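Local atomic coordinates of GDP-perosamine synthase (Caulobacter crescentus, PDB entry 3BN1), a protein that catalyses the pyridoxal-phosphate-dependent transfer of an amino group from L-glutamate to GDP-4-keto-6-deoxy-D-mannose, making GDP-perosamine for the O-antigen of the outer membrane. Residues 173-185 with 195-209. Numbering follows the deposited sequence.
Sequences SGSLGDCATFSFF and GGMITTNDDDLAAKM
F184 sets its ring obliquely against the backbone of G195 and G196, just where strand 196-200 begins, its CZ 3.6 Å from M197 CB; M197 sends CG anti to its backbone N (chi1 178°), then bends at chi2 and chi3, bringing CE back beside the same ring. The F182 and T199 side chains cross at about a right angle, with T199 OG1 at the ring edge, in its plane. Helix 38-51 packs on M197, F182 and T199. On the other sheet face C179 CB meets M209 CE at 3.8 Å and L205 CD2 at 4.1 Å, and T181 and I198 lie against helix 62-72. Between these layers strands 179-183 and 196-200 run antiparallel (160°), with A180 facing T199 and F182 facing M197 as hydrogen-bonded pairs; F184 N to G195 O (2.8 Å) continues the ladder. S183 OG accepts from F185 N in an ST turn and hydrogen-bonds OP1 of the pyridoxal-phosphate-modified lysine at 188, while F185 touches 2-oxoglutarate. At the polar edge T199 OG1, turned between its backbone N and carbonyl carbon (chi1 57°), donates to G174 O at 2.9 Å, while T200 OG1 donates to D178 O at 2.7 Å, almost head-on. Water 2 joins D178 O to N201 N, and D202 OD2 caps helix 203-213 through L205 N (2.6 Å). The two threonine hydroxyls thus tie loop 173-178 to strand 196-200, consistent with a firmly held strand 179-183 whose C-terminal end carries S183 to the cofactor phosphate.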
loop_
_atom_site.group_PDB
_atom_site.type_symbol
_atom_site.label_atom_id
_atom_site.label_comp_id
_atom_site.label_asym_id
_atom_site.label_seq_id
_atom_site.Cartn_x
_atom_site.Cartn_y
_atom_site.Cartn_z
ATOM N N SER A 173 -17.227 6.370 16.125
ATOM C CA SER A 173 -16.683 6.886 14.844
ATOM C C SER A 173 -16.689 5.625 13.935
ATOM O O SER A 173 -16.530 4.489 14.403
ATOM C CB SER A 173 -15.200 7.287 15.019
ATOM O OG SER A 173 -14.541 6.245 15.742
ATOM N N GLY A 174 -16.904 5.823 12.644
ATOM C CA GLY A 174 -16.905 4.734 11.702
ATOM C C GLY A 174 -18.285 4.216 11.364
ATOM O O GLY A 174 -18.442 3.594 10.305
ATOM N N SER A 175 -19.281 4.496 12.206
ATOM C CA SER A 175 -20.642 3.967 11.954
ATOM C C SER A 175 -21.563 5.032 11.422
ATOM O O SER A 175 -22.765 4.737 11.246
ATOM C CB SER A 175 -21.316 3.478 13.272
ATOM O OG SER A 175 -21.319 4.506 14.248
ATOM N N LEU A 176 -21.029 6.261 11.301
ATOM C CA LEU A 176 -21.855 7.425 10.965
ATOM C C LEU A 176 -22.132 7.723 9.499
ATOM O O LEU A 176 -23.247 8.099 9.167
ATOM C CB LEU A 176 -21.294 8.709 11.613
ATOM C CG LEU A 176 -21.116 8.578 13.112
ATOM C CD1 LEU A 176 -19.858 9.288 13.528
ATOM C CD2 LEU A 176 -22.367 9.081 13.877
ATOM N N GLY A 177 -21.131 7.652 8.628
ATOM C CA GLY A 177 -21.425 7.955 7.210
ATOM C C GLY A 177 -21.792 6.679 6.408
ATOM O O GLY A 177 -22.190 5.639 6.940
ATOM N N ASP A 178 -21.660 6.745 5.092
ATOM C CA ASP A 178 -21.863 5.585 4.266
ATOM C C ASP A 178 -20.719 4.622 4.517
ATOM O O ASP A 178 -20.881 3.378 4.502
ATOM C CB ASP A 178 -21.957 6.111 2.848
ATOM C CG ASP A 178 -23.261 6.908 2.667
ATOM O OD1 ASP A 178 -24.349 6.260 2.577
ATOM O OD2 ASP A 178 -23.211 8.166 2.625
ATOM N N CYS A 179 -19.541 5.191 4.776
ATOM C CA CYS A 179 -18.411 4.332 5.123
ATOM C C CYS A 179 -17.454 5.253 5.845
ATOM O O CYS A 179 -17.756 6.439 6.079
ATOM C CB CYS A 179 -17.727 3.689 3.908
ATOM S SG CYS A 179 -17.210 4.947 2.683
ATOM N N ALA A 180 -16.350 4.707 6.323
ATOM C CA ALA A 180 -15.415 5.598 7.042
ATOM C C ALA A 180 -14.081 4.907 6.945
ATOM O O ALA A 180 -14.034 3.684 6.732
ATOM C CB ALA A 180 -15.777 5.662 8.519
ATOM N N THR A 181 -13.017 5.669 7.224
ATOM C CA THR A 181 -11.674 5.087 7.202
ATOM C C THR A 181 -10.894 5.456 8.473
ATOM O O THR A 181 -11.180 6.441 9.190
ATOM C CB THR A 181 -10.896 5.505 5.951
ATOM O OG1 THR A 181 -10.685 6.899 6.068
ATOM C CG2 THR A 181 -11.755 5.317 4.692
ATOM N N PHE A 182 -9.945 4.574 8.759
ATOM C CA PHE A 182 -9.065 4.721 9.891
ATOM C C PHE A 182 -7.636 4.432 9.490
ATOM O O PHE A 182 -7.358 3.695 8.523
ATOM C CB PHE A 182 -9.414 3.720 10.990
ATOM C CG PHE A 182 -10.780 3.895 11.551
ATOM C CD1 PHE A 182 -11.888 3.287 10.929
ATOM C CD2 PHE A 182 -10.960 4.642 12.709
ATOM C CE1 PHE A 182 -13.180 3.490 11.434
ATOM C CE2 PHE A 182 -12.200 4.727 13.325
ATOM C CZ PHE A 182 -13.338 4.180 12.666
ATOM N N SER A 183 -6.755 4.977 10.304
ATOM C CA SER A 183 -5.315 4.830 10.102
ATOM C C SER A 183 -4.654 4.177 11.326
ATOM O O SER A 183 -4.899 4.573 12.475
ATOM C CB SER A 183 -4.670 6.199 9.986
ATOM O OG SER A 183 -3.252 6.032 9.967
ATOM N N PHE A 184 -3.773 3.212 11.090
ATOM C CA PHE A 184 -3.023 2.582 12.189
ATOM C C PHE A 184 -1.572 2.902 11.921
ATOM O O PHE A 184 -0.668 2.175 12.317
ATOM C CB PHE A 184 -3.262 1.094 12.204
ATOM C CG PHE A 184 -4.726 0.745 12.106
ATOM C CD1 PHE A 184 -5.620 1.239 13.056
ATOM C CD2 PHE A 184 -5.211 -0.148 11.131
ATOM C CE1 PHE A 184 -6.989 0.908 12.996
ATOM C CE2 PHE A 184 -6.571 -0.476 11.048
ATOM C CZ PHE A 184 -7.472 0.042 12.003
ATOM N N PHE A 185 -1.337 4.076 11.355
ATOM C CA PHE A 185 0.055 4.520 11.213
ATOM C C PHE A 185 0.685 4.521 12.629
ATOM O O PHE A 185 -0.004 4.480 13.657
ATOM C CB PHE A 185 0.016 5.928 10.601
ATOM C CG PHE A 185 1.363 6.491 10.341
ATOM C CD1 PHE A 185 2.256 5.800 9.540
ATOM C CD2 PHE A 185 1.748 7.683 10.921
ATOM C CE1 PHE A 185 3.522 6.289 9.301
ATOM C CE2 PHE A 185 3.012 8.156 10.695
ATOM C CZ PHE A 185 3.902 7.458 9.874
ATOM N N GLY A 195 -1.054 0.712 8.466
ATOM C CA GLY A 195 -2.226 -0.105 8.336
ATOM C C GLY A 195 -3.409 0.817 8.255
ATOM O O GLY A 195 -3.279 1.985 8.586
ATOM N N GLY A 196 -4.552 0.314 7.800
ATOM C CA GLY A 196 -5.736 1.169 7.663
ATOM C C GLY A 196 -6.991 0.254 7.715
ATOM O O GLY A 196 -6.928 -0.986 7.651
ATOM N N MET A 197 -8.158 0.843 7.784
ATOM C CA MET A 197 -9.327 0.008 7.753
ATOM C C MET A 197 -10.479 0.840 7.194
ATOM O O MET A 197 -10.545 2.062 7.394
ATOM C CB MET A 197 -9.652 -0.374 9.203
ATOM C CG MET A 197 -10.927 -1.249 9.367
ATOM S SD MET A 197 -10.372 -2.991 9.160
ATOM C CE MET A 197 -9.410 -3.387 10.565
ATOM N N ILE A 198 -11.403 0.173 6.507
ATOM C CA ILE A 198 -12.658 0.841 6.090
ATOM C C ILE A 198 -13.813 0.166 6.834
ATOM O O ILE A 198 -13.862 -1.080 6.888
ATOM C CB ILE A 198 -12.980 0.689 4.564
ATOM C CG1 ILE A 198 -11.756 1.088 3.732
ATOM C CG2 ILE A 198 -14.274 1.465 4.156
ATOM C CD1 ILE A 198 -11.896 0.689 2.284
ATOM N N THR A 199 -14.776 0.964 7.317
ATOM C CA THR A 199 -15.952 0.424 7.974
ATOM C C THR A 199 -17.208 0.856 7.214
ATOM O O THR A 199 -17.236 1.903 6.569
ATOM C CB THR A 199 -16.053 0.820 9.454
ATOM O OG1 THR A 199 -16.048 2.236 9.551
ATOM C CG2 THR A 199 -14.917 0.240 10.285
ATOM N N THR A 200 -18.161 -0.066 7.158
ATOM C CA THR A 200 -19.395 0.168 6.478
ATOM C C THR A 200 -20.485 -0.811 6.840
ATOM O O THR A 200 -20.227 -1.913 7.302
ATOM C CB THR A 200 -19.241 0.214 4.949
ATOM O OG1 THR A 200 -20.447 0.750 4.383
ATOM C CG2 THR A 200 -19.020 -1.214 4.348
ATOM N N ASN A 201 -21.730 -0.375 6.684
ATOM C CA ASN A 201 -22.815 -1.312 6.944
ATOM C C ASN A 201 -23.361 -1.895 5.648
ATOM O O ASN A 201 -23.956 -2.947 5.691
ATOM C CB ASN A 201 -23.935 -0.695 7.790
ATOM C CG ASN A 201 -23.570 -0.637 9.295
ATOM O OD1 ASN A 201 -23.210 -1.647 9.904
ATOM N ND2 ASN A 201 -23.602 0.560 9.864
ATOM N N ASP A 202 -23.113 -1.247 4.503
ATOM C CA ASP A 202 -23.637 -1.663 3.205
ATOM C C ASP A 202 -22.914 -2.843 2.615
ATOM O O ASP A 202 -21.714 -2.779 2.361
ATOM C CB ASP A 202 -23.593 -0.535 2.215
ATOM C CG ASP A 202 -24.169 -0.944 0.874
ATOM O OD1 ASP A 202 -25.407 -1.017 0.795
ATOM O OD2 ASP A 202 -23.383 -1.217 -0.061
ATOM N N ASP A 203 -23.638 -3.927 2.392
ATOM C CA ASP A 203 -22.993 -5.163 1.933
ATOM C C ASP A 203 -22.384 -5.017 0.565
ATOM O O ASP A 203 -21.416 -5.652 0.204
ATOM C CB ASP A 203 -24.014 -6.288 1.769
ATOM C CG ASP A 203 -24.617 -6.782 3.075
ATOM O OD1 ASP A 203 -24.253 -6.366 4.189
ATOM O OD2 ASP A 203 -25.501 -7.647 2.983
ATOM N N ASP A 204 -23.016 -4.259 -0.291
ATOM C CA ASP A 204 -22.467 -4.261 -1.612
ATOM C C ASP A 204 -21.230 -3.390 -1.692
ATOM O O ASP A 204 -20.324 -3.659 -2.480
ATOM C CB ASP A 204 -23.560 -3.826 -2.589
ATOM C CG ASP A 204 -24.629 -4.927 -2.841
ATOM O OD1 ASP A 204 -24.741 -5.916 -2.077
ATOM O OD2 ASP A 204 -25.396 -4.809 -3.824
ATOM N N LEU A 205 -21.225 -2.321 -0.915
ATOM C CA LEU A 205 -20.078 -1.453 -0.935
ATOM C C LEU A 205 -18.937 -2.249 -0.345
ATOM O O LEU A 205 -17.824 -2.151 -0.825
ATOM C CB LEU A 205 -20.338 -0.198 -0.120
ATOM C CG LEU A 205 -19.360 0.954 -0.356
ATOM C CD1 LEU A 205 -19.516 1.692 -1.718
ATOM C CD2 LEU A 205 -19.620 1.911 0.790
ATOM N N ALA A 206 -19.196 -3.029 0.699
ATOM C CA ALA A 206 -18.098 -3.756 1.282
ATOM C C ALA A 206 -17.537 -4.740 0.262
ATOM O O ALA A 206 -16.326 -4.936 0.185
ATOM C CB ALA A 206 -18.534 -4.486 2.566
ATOM N N ALA A 207 -18.412 -5.425 -0.486
ATOM C CA ALA A 207 -17.933 -6.449 -1.438
ATOM C C ALA A 207 -17.059 -5.796 -2.513
ATOM O O ALA A 207 -15.984 -6.287 -2.874
ATOM C CB ALA A 207 -19.124 -7.106 -2.111
ATOM N N LYS A 208 -17.534 -4.661 -3.004
ATOM C CA LYS A 208 -16.810 -3.966 -4.064
ATOM C C LYS A 208 -15.430 -3.544 -3.530
ATOM O O LYS A 208 -14.445 -3.548 -4.252
ATOM C CB LYS A 208 -17.588 -2.697 -4.408
ATOM C CG LYS A 208 -18.041 -2.548 -5.838
ATOM C CD LYS A 208 -19.439 -1.869 -5.904
ATOM C CE LYS A 208 -19.836 -1.113 -4.613
ATOM N NZ LYS A 208 -21.204 -0.469 -4.570
ATOM N N MET A 209 -15.395 -3.130 -2.265
ATOM C CA MET A 209 -14.186 -2.718 -1.577
ATOM C C MET A 209 -13.278 -3.939 -1.474
ATOM O O MET A 209 -12.076 -3.810 -1.756
ATOM C CB MET A 209 -14.523 -2.163 -0.193
ATOM C CG MET A 209 -15.067 -0.717 -0.182
ATOM S SD MET A 209 -15.803 -0.336 1.452
ATOM C CE MET A 209 -16.406 1.387 1.245
HETATM O O HOH W 1 -23.351 3.305 8.655
HETATM O O HOH W 2 -22.873 2.075 5.965
#